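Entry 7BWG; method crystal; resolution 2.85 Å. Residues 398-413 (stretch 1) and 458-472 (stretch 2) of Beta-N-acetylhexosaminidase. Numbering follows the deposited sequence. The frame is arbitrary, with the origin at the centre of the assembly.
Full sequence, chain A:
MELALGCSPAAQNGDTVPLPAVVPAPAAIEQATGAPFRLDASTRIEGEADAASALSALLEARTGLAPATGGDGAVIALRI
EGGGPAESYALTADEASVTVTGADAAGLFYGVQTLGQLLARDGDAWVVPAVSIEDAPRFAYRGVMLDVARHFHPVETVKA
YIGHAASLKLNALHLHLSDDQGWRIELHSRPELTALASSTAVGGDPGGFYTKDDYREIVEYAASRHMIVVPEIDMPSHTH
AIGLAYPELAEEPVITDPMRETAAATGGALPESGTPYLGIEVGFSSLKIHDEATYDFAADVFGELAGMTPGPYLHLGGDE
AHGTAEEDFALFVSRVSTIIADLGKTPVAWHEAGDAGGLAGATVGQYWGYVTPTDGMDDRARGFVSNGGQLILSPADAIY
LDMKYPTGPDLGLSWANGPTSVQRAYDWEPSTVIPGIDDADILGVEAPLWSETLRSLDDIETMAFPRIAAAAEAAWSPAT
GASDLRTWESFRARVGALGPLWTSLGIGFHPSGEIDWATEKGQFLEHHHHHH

Stretch 1 (398-413) AIYLDMKYPTGPDLGL
Stretch 2 (458-472) DDIETMAFPRIAAAA

Leu401 and Met463, the most covered residue of each stretch, anchor two apolar patches, Leu401 on Ala464 and Ile468, Met463 on Leu411 and Tyr405. Here a mostly irregular segment, 398-413, packs on a helix that enters from earlier in the chain and runs to Ala464, then, past Phe465 and Pro466, on a second helix that continues beyond Ala472. The stretches run antiparallel in register: CA atoms pair Ile399 with Ala471 (6.4 Å), Leu401 with Ala464 (5.0 Å), Pro409 with Thr462 (7.8 Å) and Leu411 with Asp459 (8.1 Å). Together they bury 786 Å².

Leu401 sits in a type I turn from Tyr400 to Met403, closed by Met403 N to Tyr400 O at 3.2 Å. The m,t side chain of Leu401 sets Leu401 CD1 4.0 Å from Ala464 CB and 3.8 Å from Ile468 CD1. Ile399, chi1 -144° and chi2 p, carries CD1 to 3.5 Å from Ala471 CB, again a methyl against an alanine. Met463, m,m,m, starts sideways but curls its end inward, with CG 3.3 Å from Leu411 CD1 (Leu411 is p,p) and CE 3.6 Å from Gly412 CA. At Gly412 (phi 114°, psi -179°) a CB would lie 2.5 Å from Met463 CE and jam against the preceding carbonyl, so glycine fits on both counts.

Further out, Tyr405 (chi1 -81°, chi2 -88°) brings its CD2 to 4.0 Å from Met463 SD, while its OH lies 3.0 Å from Phe465 O. The guanidinium of Arg467 lies flat over one face of this ring, centres 3.8 Å apart and planes at 17°, a stack and cation-pi contact.

Arg467 (chi1 -34°, then t, m and chi4 -175°) reaches the turn's exit: NH1 donates to Met403 O at 2.6 Å, and NH2 weakly to the same Met403 O at 3.1 Å. Arg467 NH2 also donates to Met463 O at 2.9 Å, reaching back across the break to the preceding helix. One buried arginine thus serves backbone carbonyls from both stretches.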

# COMPACT_ATOMS: atom_id res chain seq x y z
N ALA A 398 -17.89 28.81 6.86
CA ALA A 398 -18.45 28.65 5.52
C ALA A 398 -18.88 27.21 5.25
O ALA A 398 -20.07 26.93 5.10
CB ALA A 398 -17.44 29.10 4.47
N ILE A 399 -17.93 26.28 5.20
CA ILE A 399 -18.15 24.98 4.57
C ILE A 399 -18.31 23.85 5.57
O ILE A 399 -18.57 22.71 5.15
CB ILE A 399 -17.03 24.67 3.56
CG1 ILE A 399 -17.62 23.92 2.37
CG2 ILE A 399 -15.90 23.91 4.22
CD1 ILE A 399 -18.66 24.74 1.63
N TYR A 400 -18.19 24.11 6.87
CA TYR A 400 -18.40 23.06 7.87
C TYR A 400 -19.86 22.63 7.85
O TYR A 400 -20.73 23.35 8.36
CB TYR A 400 -17.98 23.55 9.26
CG TYR A 400 -16.58 23.15 9.64
CD1 TYR A 400 -15.69 22.69 8.68
CD2 TYR A 400 -16.14 23.23 10.95
CE1 TYR A 400 -14.40 22.32 9.02
CE2 TYR A 400 -14.85 22.86 11.29
CZ TYR A 400 -13.99 22.41 10.32
OH TYR A 400 -12.71 22.04 10.66
N LEU A 401 -20.12 21.46 7.28
CA LEU A 401 -21.49 20.97 7.11
C LEU A 401 -22.12 20.49 8.41
O LEU A 401 -23.34 20.31 8.45
CB LEU A 401 -21.51 19.84 6.08
CG LEU A 401 -20.99 20.25 4.69
CD1 LEU A 401 -20.96 19.06 3.75
CD2 LEU A 401 -21.82 21.38 4.12
N ASP A 402 -21.33 20.28 9.46
CA ASP A 402 -21.87 19.94 10.77
C ASP A 402 -22.32 21.16 11.56
O ASP A 402 -22.76 21.01 12.70
CB ASP A 402 -20.84 19.16 11.58
CG ASP A 402 -19.67 20.01 12.00
OD1 ASP A 402 -19.01 20.60 11.12
OD2 ASP A 402 -19.41 20.11 13.22
N MET A 403 -22.20 22.36 11.00
CA MET A 403 -22.59 23.57 11.70
C MET A 403 -24.10 23.78 11.59
O MET A 403 -24.68 23.62 10.51
CB MET A 403 -21.84 24.78 11.14
CG MET A 403 -21.58 25.87 12.17
SD MET A 403 -20.46 25.34 13.47
CE MET A 403 -18.93 25.17 12.56
N LYS A 404 -24.71 24.16 12.71
CA LYS A 404 -26.16 24.33 12.78
C LYS A 404 -26.67 25.26 11.69
O LYS A 404 -25.98 26.18 11.25
CB LYS A 404 -26.56 24.89 14.15
CG LYS A 404 -27.03 23.87 15.16
CD LYS A 404 -27.21 24.52 16.53
CE LYS A 404 -28.07 23.68 17.45
NZ LYS A 404 -29.47 23.58 16.96
N TYR A 405 -27.91 25.00 11.24
CA TYR A 405 -28.59 25.98 10.41
C TYR A 405 -29.16 27.08 11.29
O TYR A 405 -29.57 26.83 12.43
CB TYR A 405 -29.73 25.33 9.62
CG TYR A 405 -29.35 24.60 8.36
CD1 TYR A 405 -29.28 25.26 7.14
CD2 TYR A 405 -29.08 23.23 8.37
CE1 TYR A 405 -28.93 24.60 5.98
CE2 TYR A 405 -28.74 22.56 7.20
CZ TYR A 405 -28.66 23.25 6.01
OH TYR A 405 -28.32 22.58 4.85
N PRO A 406 -29.19 28.32 10.80
CA PRO A 406 -29.89 29.37 11.56
C PRO A 406 -31.39 29.17 11.57
O PRO A 406 -32.05 29.58 12.54
CB PRO A 406 -29.50 30.66 10.83
CG PRO A 406 -29.17 30.21 9.45
CD PRO A 406 -28.57 28.84 9.57
N THR A 407 -31.96 28.53 10.54
CA THR A 407 -33.39 28.27 10.48
C THR A 407 -33.83 27.38 11.63
O THR A 407 -34.55 27.82 12.53
CB THR A 407 -33.76 27.63 9.14
N GLY A 408 -33.40 26.12 11.61
CA GLY A 408 -33.57 25.25 12.75
C GLY A 408 -34.03 23.84 12.42
O GLY A 408 -35.21 23.50 12.53
N PRO A 409 -33.09 22.97 12.00
CA PRO A 409 -33.38 21.54 11.94
C PRO A 409 -32.69 20.77 13.06
O PRO A 409 -32.35 19.59 12.91
CB PRO A 409 -32.85 21.14 10.57
CG PRO A 409 -31.64 22.01 10.41
CD PRO A 409 -31.90 23.30 11.20
N ASP A 410 -32.44 21.47 14.18
CA ASP A 410 -32.03 20.91 15.46
C ASP A 410 -30.54 20.61 15.57
O ASP A 410 -29.79 21.40 16.15
CB ASP A 410 -32.84 19.64 15.78
CG ASP A 410 -32.65 19.17 17.21
OD1 ASP A 410 -32.21 19.98 18.05
OD2 ASP A 410 -32.96 18.00 17.50
N LEU A 411 -30.10 19.46 15.06
CA LEU A 411 -28.75 19.00 15.37
C LEU A 411 -27.70 19.85 14.66
O LEU A 411 -28.00 20.68 13.79
CB LEU A 411 -28.59 17.52 15.01
CG LEU A 411 -29.17 16.94 13.72
CD1 LEU A 411 -28.65 17.65 12.50
CD2 LEU A 411 -28.87 15.45 13.63
N GLY A 412 -26.44 19.65 15.05
CA GLY A 412 -25.32 20.42 14.56
C GLY A 412 -24.69 21.25 15.66
O GLY A 412 -25.10 21.23 16.82
N LEU A 413 -23.66 22.00 15.26
CA LEU A 413 -22.91 22.85 16.18
C LEU A 413 -22.96 24.29 15.71
O LEU A 413 -23.42 24.61 14.61
CB LEU A 413 -21.46 22.37 16.30
CG LEU A 413 -21.24 20.99 16.91
CD1 LEU A 413 -19.78 20.58 16.80
CD2 LEU A 413 -21.71 20.96 18.36
N ASP A 458 -29.86 9.75 7.41
CA ASP A 458 -30.79 10.87 7.28
C ASP A 458 -30.26 12.10 8.01
O ASP A 458 -30.45 13.23 7.55
CB ASP A 458 -32.16 10.47 7.82
N ASP A 459 -29.60 11.90 9.16
CA ASP A 459 -28.99 13.02 9.87
C ASP A 459 -27.83 13.60 9.07
O ASP A 459 -27.62 14.82 9.07
CB ASP A 459 -28.52 12.57 11.25
CG ASP A 459 -29.67 12.30 12.20
OD1 ASP A 459 -30.83 12.36 11.76
OD2 ASP A 459 -29.40 12.04 13.39
N ILE A 460 -27.06 12.74 8.40
CA ILE A 460 -25.93 13.22 7.60
C ILE A 460 -26.43 14.10 6.46
O ILE A 460 -25.89 15.19 6.21
CB ILE A 460 -25.11 12.02 7.07
CG1 ILE A 460 -24.25 11.43 8.18
CG2 ILE A 460 -24.24 12.45 5.89
CD1 ILE A 460 -23.45 10.22 7.75
N GLU A 461 -27.48 13.67 5.77
CA GLU A 461 -27.96 14.40 4.60
C GLU A 461 -28.71 15.67 4.99
O GLU A 461 -28.73 16.64 4.21
CB GLU A 461 -28.85 13.50 3.75
CG GLU A 461 -28.20 12.19 3.37
CD GLU A 461 -29.08 11.36 2.45
OE1 GLU A 461 -30.11 11.88 2.00
OE2 GLU A 461 -28.73 10.19 2.19
N THR A 462 -29.32 15.70 6.17
CA THR A 462 -30.05 16.89 6.60
C THR A 462 -29.12 18.08 6.78
O THR A 462 -29.54 19.23 6.64
CB THR A 462 -30.80 16.61 7.91
OG1 THR A 462 -31.39 15.30 7.85
CG2 THR A 462 -31.90 17.64 8.13
N MET A 463 -27.84 17.83 7.07
CA MET A 463 -26.86 18.88 7.27
C MET A 463 -25.86 19.00 6.13
O MET A 463 -25.49 20.12 5.76
CB MET A 463 -26.09 18.65 8.57
CG MET A 463 -26.98 18.63 9.79
SD MET A 463 -27.32 20.29 10.39
CE MET A 463 -25.71 20.72 11.02
N ALA A 464 -25.41 17.88 5.58
CA ALA A 464 -24.44 17.93 4.48
C ALA A 464 -24.99 18.74 3.32
O ALA A 464 -24.32 19.65 2.81
CB ALA A 464 -24.08 16.52 4.03
N PHE A 465 -26.21 18.45 2.90
CA PHE A 465 -26.69 19.03 1.65
C PHE A 465 -27.16 20.47 1.85
O PHE A 465 -26.66 21.14 2.76
CB PHE A 465 -27.76 18.12 1.04
CG PHE A 465 -27.21 17.21 -0.02
CD1 PHE A 465 -27.11 17.64 -1.33
CD2 PHE A 465 -26.76 15.94 0.31
CE1 PHE A 465 -26.59 16.81 -2.30
CE2 PHE A 465 -26.24 15.11 -0.66
CZ PHE A 465 -26.15 15.55 -1.97
N PRO A 466 -28.13 20.98 1.07
CA PRO A 466 -27.98 22.33 0.52
C PRO A 466 -26.55 22.83 0.43
O PRO A 466 -26.02 23.03 -0.67
CB PRO A 466 -28.82 23.17 1.48
CG PRO A 466 -29.98 22.25 1.79
CD PRO A 466 -29.52 20.81 1.51
N ARG A 467 -25.90 23.02 1.58
CA ARG A 467 -24.62 23.72 1.64
C ARG A 467 -23.44 22.90 1.12
O ARG A 467 -22.35 23.47 0.98
CB ARG A 467 -24.36 24.17 3.08
CG ARG A 467 -25.64 24.54 3.82
CD ARG A 467 -25.40 24.70 5.30
NE ARG A 467 -25.33 23.41 5.98
CZ ARG A 467 -25.23 23.27 7.30
NH1 ARG A 467 -25.20 24.34 8.08
NH2 ARG A 467 -25.17 22.06 7.83
N ILE A 468 -23.60 21.61 0.83
CA ILE A 468 -22.53 20.90 0.14
C ILE A 468 -22.48 21.31 -1.33
O ILE A 468 -21.43 21.18 -1.97
CB ILE A 468 -22.67 19.37 0.27
CG1 ILE A 468 -21.36 18.68 -0.13
CG2 ILE A 468 -23.83 18.85 -0.57
CD1 ILE A 468 -21.22 17.27 0.41
N ALA A 469 -23.59 21.82 -1.87
CA ALA A 469 -23.56 22.39 -3.21
C ALA A 469 -22.68 23.63 -3.25
O ALA A 469 -21.97 23.87 -4.23
CB ALA A 469 -24.97 22.71 -3.68
N ALA A 470 -22.71 24.42 -2.18
CA ALA A 470 -21.79 25.56 -2.08
C ALA A 470 -20.34 25.09 -2.01
O ALA A 470 -19.44 25.84 -2.39
CB ALA A 470 -22.14 26.41 -0.85
N ALA A 471 -20.11 23.87 -1.53
CA ALA A 471 -18.76 23.30 -1.58
C ALA A 471 -18.37 22.95 -3.00
O ALA A 471 -17.31 23.35 -3.49
CB ALA A 471 -18.68 22.07 -0.68
N ALA A 472 -19.22 22.18 -3.69
CA ALA A 472 -18.95 21.82 -5.08
C ALA A 472 -18.87 23.05 -5.97
O ALA A 472 -18.08 23.08 -6.92
CB ALA A 472 -20.03 20.86 -5.58